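Glutamate--tRNA ligase, cytoplasmic (Saccharomyces cerevisiae, PDB 2HRA) attaches glutamate to tRNA(Glu) after activating it with ATP, and through this GST-like N-terminal domain joins the Arc1p cofactor in a synthetase complex. Local coordinates at residues T22-K28 / A52-D58; Q92-W96 / F128-G132. All coordinates share one frame. Residue numbers count along the deposited sequence, not the author numbering.

Contact 1: residues T22-K28 / A52-D58; sequences TLTINGK and AIKLVDD
Strands 22-26 and 52-56 run parallel and extended, their short axes 4.6 Å apart at closest approach and inclined by 30°, with Thr22 level with Ala52 (CA-CA 4.7 Å) and Asn26 with Val56 (4.8 Å). Five backbone hydrogen bonds zigzag between the segments: Leu23 N to Ala52 O, Lys54 N to Leu23 O and Ile25 N to Lys54 O, each 2.9 Å, then Val56 N to Ile25 O at 3.2 Å and Gly27 N to Val56 O at 3.0 Å. Aliphatic Leu23, Ile25, Ile53 and Leu55 share one face, packed by helices 34-46 and 180-195, with Leu23 and Ile25 buried. The other face carries Thr22, Thr24, Asn26, Ala52, Lys54 and Val56, where Thr24 CG2 meets Val56 CG1 at 3.5 Å; beta-branched residues suit such extended backbone. At the end of its strand, Asn26 (chi1 t) acts like a peptide group: OD1 accepts from Asp58 N at 3.1 Å and, in an Asx turn, from Lys28 N at 2.9 Å, while ND2 donates to Asp58 O at 2.5 Å and to Pro62 O. Gly27 fits because a CB would clash with Asp57 OD2. These are the parallel strands of a GST fold's thioredoxin-like beta-alpha-beta unit, linked by helix 34-46. Main-chain hydrogen bonds set the register; just past the strands, the Lys28 NZ to Asp57 OD1 salt bridge (3.1 Å) adds charge pairing to Asn26's side-chain hydrogen bonds.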
loop_
_atom_site.group_PDB
_atom_site.type_symbol
_atom_site.label_atom_id
_atom_site.label_comp_id
_atom_site.label_asym_id
_atom_site.label_seq_id
_atom_site.Cartn_x
_atom_site.Cartn_y
_atom_site.Cartn_z
ATOM N N THR A 22 16.284 5.422 -2.808
ATOM C CA THR A 22 15.531 5.260 -4.047
ATOM C C THR A 22 14.538 4.123 -3.876
ATOM O O THR A 22 14.905 3.061 -3.358
ATOM C CB THR A 22 16.458 4.968 -5.226
ATOM O OG1 THR A 22 17.440 6.006 -5.287
ATOM C CG2 THR A 22 15.664 4.932 -6.542
ATOM N N LEU A 23 13.285 4.381 -4.253
ATOM C CA LEU A 23 12.252 3.341 -4.336
ATOM C C LEU A 23 11.827 3.142 -5.776
ATOM O O LEU A 23 11.202 4.010 -6.383
ATOM C CB LEU A 23 11.018 3.703 -3.496
ATOM C CG LEU A 23 9.828 2.706 -3.503
ATOM C CD1 LEU A 23 10.264 1.362 -2.977
ATOM C CD2 LEU A 23 8.624 3.266 -2.721
ATOM N N THR A 24 12.131 1.967 -6.318
ATOM C CA THR A 24 11.665 1.629 -7.645
ATOM C C THR A 24 10.285 0.964 -7.570
ATOM O O THR A 24 10.062 0.077 -6.749
ATOM C CB THR A 24 12.691 0.728 -8.356
ATOM O OG1 THR A 24 14.010 1.291 -8.195
ATOM C CG2 THR A 24 12.356 0.613 -9.830
ATOM N N ILE A 25 9.357 1.418 -8.402
ATOM C CA ILE A 25 8.011 0.852 -8.492
ATOM C C ILE A 25 7.772 0.388 -9.912
ATOM O O ILE A 25 8.007 1.132 -10.830
ATOM C CB ILE A 25 6.915 1.879 -8.094
ATOM C CG1 ILE A 25 7.133 2.355 -6.656
ATOM C CG2 ILE A 25 5.526 1.251 -8.157
ATOM C CD1 ILE A 25 6.700 1.310 -5.597
ATOM N N ASN A 26 7.292 -0.851 -10.073
ATOM C CA ASN A 26 7.135 -1.503 -11.377
ATOM C C ASN A 26 5.671 -1.472 -11.799
ATOM O O ASN A 26 4.846 -2.070 -11.139
ATOM C CB ASN A 26 7.609 -2.957 -11.253
ATOM C CG ASN A 26 7.539 -3.739 -12.565
ATOM O OD1 ASN A 26 7.029 -3.256 -13.587
ATOM N ND2 ASN A 26 8.061 -4.969 -12.537
ATOM N N GLY A 27 5.349 -0.801 -12.906
ATOM C CA GLY A 27 3.969 -0.696 -13.386
ATOM C C GLY A 27 3.405 -1.917 -14.114
ATOM O O GLY A 27 2.200 -1.963 -14.430
ATOM N N LYS A 28 4.249 -2.913 -14.391
ATOM C CA LYS A 28 3.771 -4.161 -15.003
ATOM C C LYS A 28 3.752 -5.339 -14.019
ATOM O O LYS A 28 3.419 -6.450 -14.394
ATOM C CB LYS A 28 4.563 -4.477 -16.283
ATOM C CG LYS A 28 3.809 -4.064 -17.571
ATOM C CD LYS A 28 4.737 -3.824 -18.722
ATOM C CE LYS A 28 4.018 -3.212 -19.922
ATOM N NZ LYS A 28 4.992 -2.666 -20.945
ATOM N N ALA A 52 13.476 9.065 -3.389
ATOM C CA ALA A 52 13.311 9.386 -4.794
ATOM C C ALA A 52 12.590 8.205 -5.433
ATOM O O ALA A 52 12.997 7.069 -5.239
ATOM C CB ALA A 52 14.674 9.600 -5.444
ATOM N N ILE A 53 11.500 8.464 -6.144
ATOM C CA ILE A 53 10.706 7.399 -6.731
ATOM C C ILE A 53 11.182 7.196 -8.157
ATOM O O ILE A 53 11.377 8.152 -8.881
ATOM C CB ILE A 53 9.202 7.714 -6.675
ATOM C CG1 ILE A 53 8.762 7.833 -5.211
ATOM C CG2 ILE A 53 8.407 6.649 -7.400
ATOM C CD1 ILE A 53 7.339 8.312 -5.016
ATOM N N LYS A 54 11.420 5.950 -8.529
ATOM C CA LYS A 54 11.905 5.605 -9.860
ATOM C C LYS A 54 10.965 4.548 -10.426
ATOM O O LYS A 54 10.451 3.720 -9.683
ATOM C CB LYS A 54 13.326 5.057 -9.799
ATOM C CG LYS A 54 13.968 4.815 -11.171
ATOM C CD LYS A 54 14.800 3.538 -11.199
ATOM C CE LYS A 54 15.363 3.240 -12.595
ATOM N NZ LYS A 54 14.340 2.676 -13.545
ATOM N N LEU A 55 10.729 4.609 -11.730
ATOM C CA LEU A 55 9.797 3.719 -12.398
ATOM C C LEU A 55 10.471 2.725 -13.317
ATOM O O LEU A 55 11.429 3.044 -14.029
ATOM C CB LEU A 55 8.829 4.503 -13.255
ATOM C CG LEU A 55 8.089 5.639 -12.612
ATOM C CD1 LEU A 55 7.527 6.504 -13.738
ATOM C CD2 LEU A 55 6.997 5.117 -11.676
ATOM N N VAL A 56 9.942 1.509 -13.306
ATOM C CA VAL A 56 10.257 0.530 -14.341
ATOM C C VAL A 56 8.918 -0.015 -14.803
ATOM O O VAL A 56 7.906 0.203 -14.147
ATOM C CB VAL A 56 11.220 -0.556 -13.838
ATOM C CG1 VAL A 56 12.494 0.111 -13.297
ATOM C CG2 VAL A 56 10.558 -1.453 -12.764
ATOM N N ASP A 57 8.906 -0.674 -15.953
ATOM C CA ASP A 57 7.662 -1.131 -16.549
ATOM C C ASP A 57 7.990 -2.416 -17.267
ATOM O O ASP A 57 8.128 -2.463 -18.491
ATOM C CB ASP A 57 7.101 -0.072 -17.501
ATOM C CG ASP A 57 5.632 -0.274 -17.812
ATOM O OD1 ASP A 57 5.293 -0.308 -19.005
ATOM O OD2 ASP A 57 4.811 -0.402 -16.881
ATOM N N ASP A 58 8.156 -3.465 -16.472
ATOM C CA ASP A 58 8.637 -4.729 -16.994
ATOM C C ASP A 58 8.193 -5.800 -16.041
ATOM O O ASP A 58 8.575 -5.777 -14.881
ATOM C CB ASP A 58 10.160 -4.705 -17.084
ATOM C CG ASP A 58 10.731 -6.005 -17.603
ATOM O OD1 ASP A 58 9.945 -6.931 -17.919
ATOM O OD2 ASP A 58 11.978 -6.097 -17.700
#

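Contact 2: residues Q92-W96 / F128-G132; sequences QVAKW and FILGG
Side chains of one helical turn, Gln92-Trp96, meet a type I beta turn from Phe128 to Gly131, closed by Gly131 N to Phe128 O at 3.0 Å. The nearest backbone pairs are Val93 with Leu130 (CA-CA 7.8 Å) and Trp96 with Ile129 (8.2 Å), a gap filled by side chains. Trp96, with chi1 m and chi2 101°, presents a face of its indole to Ile129 (chi1 m, chi2 t), whose CG2 lies 3.5 Å from the centroid of the five-membered ring and 5° off its normal: a CH-pi contact. Leu130 starts sideways, but its m,t rotamer carries CD1 to 3.4 Å from Val93 CG2 (chi1 t), and CD2 to 4.0 Å from Trp96 CD1 and 3.9 Å from Gln92 CB. Gly131, at phi 82°, suits a backbone that disfavours a side chain. In the helical half of the GST fold, this joins helix 90-104 to the loop between helices 109-122 and 137-148, whose Gln122 and Asp139 hydrogen-bond Ile129 O and N. The turn belongs to the 124-133 region that interacts with Arc1p. Cohesion between the segments is apolar: methyl groups fitted against an indole, a valine and the aliphatic start of Gln92.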
loop_
_atom_site.group_PDB
_atom_site.type_symbol
_atom_site.label_atom_id
_atom_site.label_comp_id
_atom_site.label_asym_id
_atom_site.label_seq_id
_atom_site.Cartn_x
_atom_site.Cartn_y
_atom_site.Cartn_z
ATOM N N GLN A 92 1.890 -5.583 17.020
ATOM C CA GLN A 92 0.543 -5.446 16.473
ATOM C C GLN A 92 0.590 -4.915 15.040
ATOM O O GLN A 92 -0.177 -5.367 14.198
ATOM C CB GLN A 92 -0.372 -4.606 17.378
ATOM C CG GLN A 92 -0.994 -5.418 18.543
ATOM C CD GLN A 92 -1.975 -6.471 18.060
ATOM O OE1 GLN A 92 -1.721 -7.664 18.166
ATOM N NE2 GLN A 92 -3.089 -6.028 17.498
ATOM N N VAL A 93 1.499 -3.996 14.731
ATOM C CA VAL A 93 1.614 -3.561 13.336
ATOM C C VAL A 93 2.027 -4.719 12.421
ATOM O O VAL A 93 1.440 -4.918 11.338
ATOM C CB VAL A 93 2.584 -2.384 13.182
ATOM C CG1 VAL A 93 2.925 -2.187 11.714
ATOM C CG2 VAL A 93 1.967 -1.142 13.794
ATOM N N ALA A 94 3.011 -5.497 12.857
ATOM C CA ALA A 94 3.450 -6.663 12.070
ATOM C C ALA A 94 2.338 -7.646 11.748
ATOM O O ALA A 94 2.315 -8.191 10.664
ATOM C CB ALA A 94 4.585 -7.375 12.761
ATOM N N LYS A 95 1.423 -7.904 12.680
ATOM C CA LYS A 95 0.297 -8.825 12.392
ATOM C C LYS A 95 -0.532 -8.362 11.219
ATOM O O LYS A 95 -1.006 -9.169 10.419
ATOM C CB LYS A 95 -0.669 -8.920 13.568
ATOM C CG LYS A 95 -0.130 -9.518 14.851
ATOM C CD LYS A 95 -1.262 -9.969 15.787
ATOM C CE LYS A 95 -2.607 -9.168 15.642
ATOM N NZ LYS A 95 -3.641 -9.800 14.727
ATOM N N TRP A 96 -0.767 -7.058 11.140
ATOM C CA TRP A 96 -1.672 -6.541 10.151
ATOM C C TRP A 96 -0.939 -6.336 8.843
ATOM O O TRP A 96 -1.495 -6.503 7.788
ATOM C CB TRP A 96 -2.358 -5.266 10.650
ATOM C CG TRP A 96 -3.323 -5.578 11.716
ATOM C CD1 TRP A 96 -3.143 -5.430 13.062
ATOM C CD2 TRP A 96 -4.630 -6.154 11.543
ATOM N NE1 TRP A 96 -4.259 -5.889 13.736
ATOM C CE2 TRP A 96 -5.184 -6.328 12.821
ATOM C CE3 TRP A 96 -5.384 -6.529 10.427
ATOM C CZ2 TRP A 96 -6.460 -6.872 13.018
ATOM C CZ3 TRP A 96 -6.633 -7.068 10.620
ATOM C CH2 TRP A 96 -7.167 -7.234 11.900
ATOM N N PHE A 128 -9.265 3.582 12.449
ATOM C CA PHE A 128 -8.088 2.964 11.862
ATOM C C PHE A 128 -7.795 1.654 12.579
ATOM O O PHE A 128 -8.276 1.428 13.664
ATOM C CB PHE A 128 -6.904 3.923 11.945
ATOM C CG PHE A 128 -7.142 5.191 11.203
ATOM C CD1 PHE A 128 -7.126 6.405 11.850
ATOM C CD2 PHE A 128 -7.486 5.155 9.871
ATOM C CE1 PHE A 128 -7.394 7.570 11.164
ATOM C CE2 PHE A 128 -7.753 6.300 9.194
ATOM C CZ PHE A 128 -7.713 7.507 9.843
ATOM N N ILE A 129 -6.997 0.802 11.952
ATOM C CA ILE A 129 -6.842 -0.590 12.387
ATOM C C ILE A 129 -6.387 -0.736 13.826
ATOM O O ILE A 129 -6.915 -1.570 14.574
ATOM C CB ILE A 129 -5.925 -1.391 11.421
ATOM C CG1 ILE A 129 -6.716 -1.677 10.123
ATOM C CG2 ILE A 129 -5.469 -2.698 12.099
ATOM C CD1 ILE A 129 -5.869 -2.118 8.883
ATOM N N LEU A 130 -5.464 0.126 14.242
ATOM C CA LEU A 130 -4.929 0.044 15.585
ATOM C C LEU A 130 -5.551 1.050 16.529
ATOM O O LEU A 130 -5.186 1.091 17.693
ATOM C CB LEU A 130 -3.408 0.158 15.583
ATOM C CG LEU A 130 -2.672 -0.961 14.867
ATOM C CD1 LEU A 130 -1.188 -0.660 14.875
ATOM C CD2 LEU A 130 -2.997 -2.325 15.527
ATOM N N GLY A 131 -6.504 1.839 16.049
ATOM C CA GLY A 131 -7.352 2.612 16.937
ATOM C C GLY A 131 -6.754 3.919 17.416
ATOM O O GLY A 131 -7.148 4.422 18.466
ATOM N N GLY A 132 -5.797 4.475 16.680
ATOM C CA GLY A 132 -5.276 5.820 16.993
ATOM C C GLY A 132 -6.037 6.934 16.283
ATOM O O GLY A 132 -6.953 6.664 15.501
#

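In the fold
From the N terminus, strand 21-26 leads through helix 34-46 to strand 51-56, and contact 1 closes that crossover within the small thioredoxin-like half of the domain. Strand 64-66 then adds antiparallel to the other edge of strand 21-26. After helix 73-80 the chain enters the helical half, where contact 2 closes a longer excursion through helix 109-122, joining helix 90-104 to the loop before helix 137-148. The two closures stand in series, neither nested nor crossed, on opposite sides of the chain's centre, with centres 28 Å apart and nearest atoms about 16 Å apart. Helix 180-195, from the C-terminal part, packs back on the sheet of contact 1, tying the two halves together.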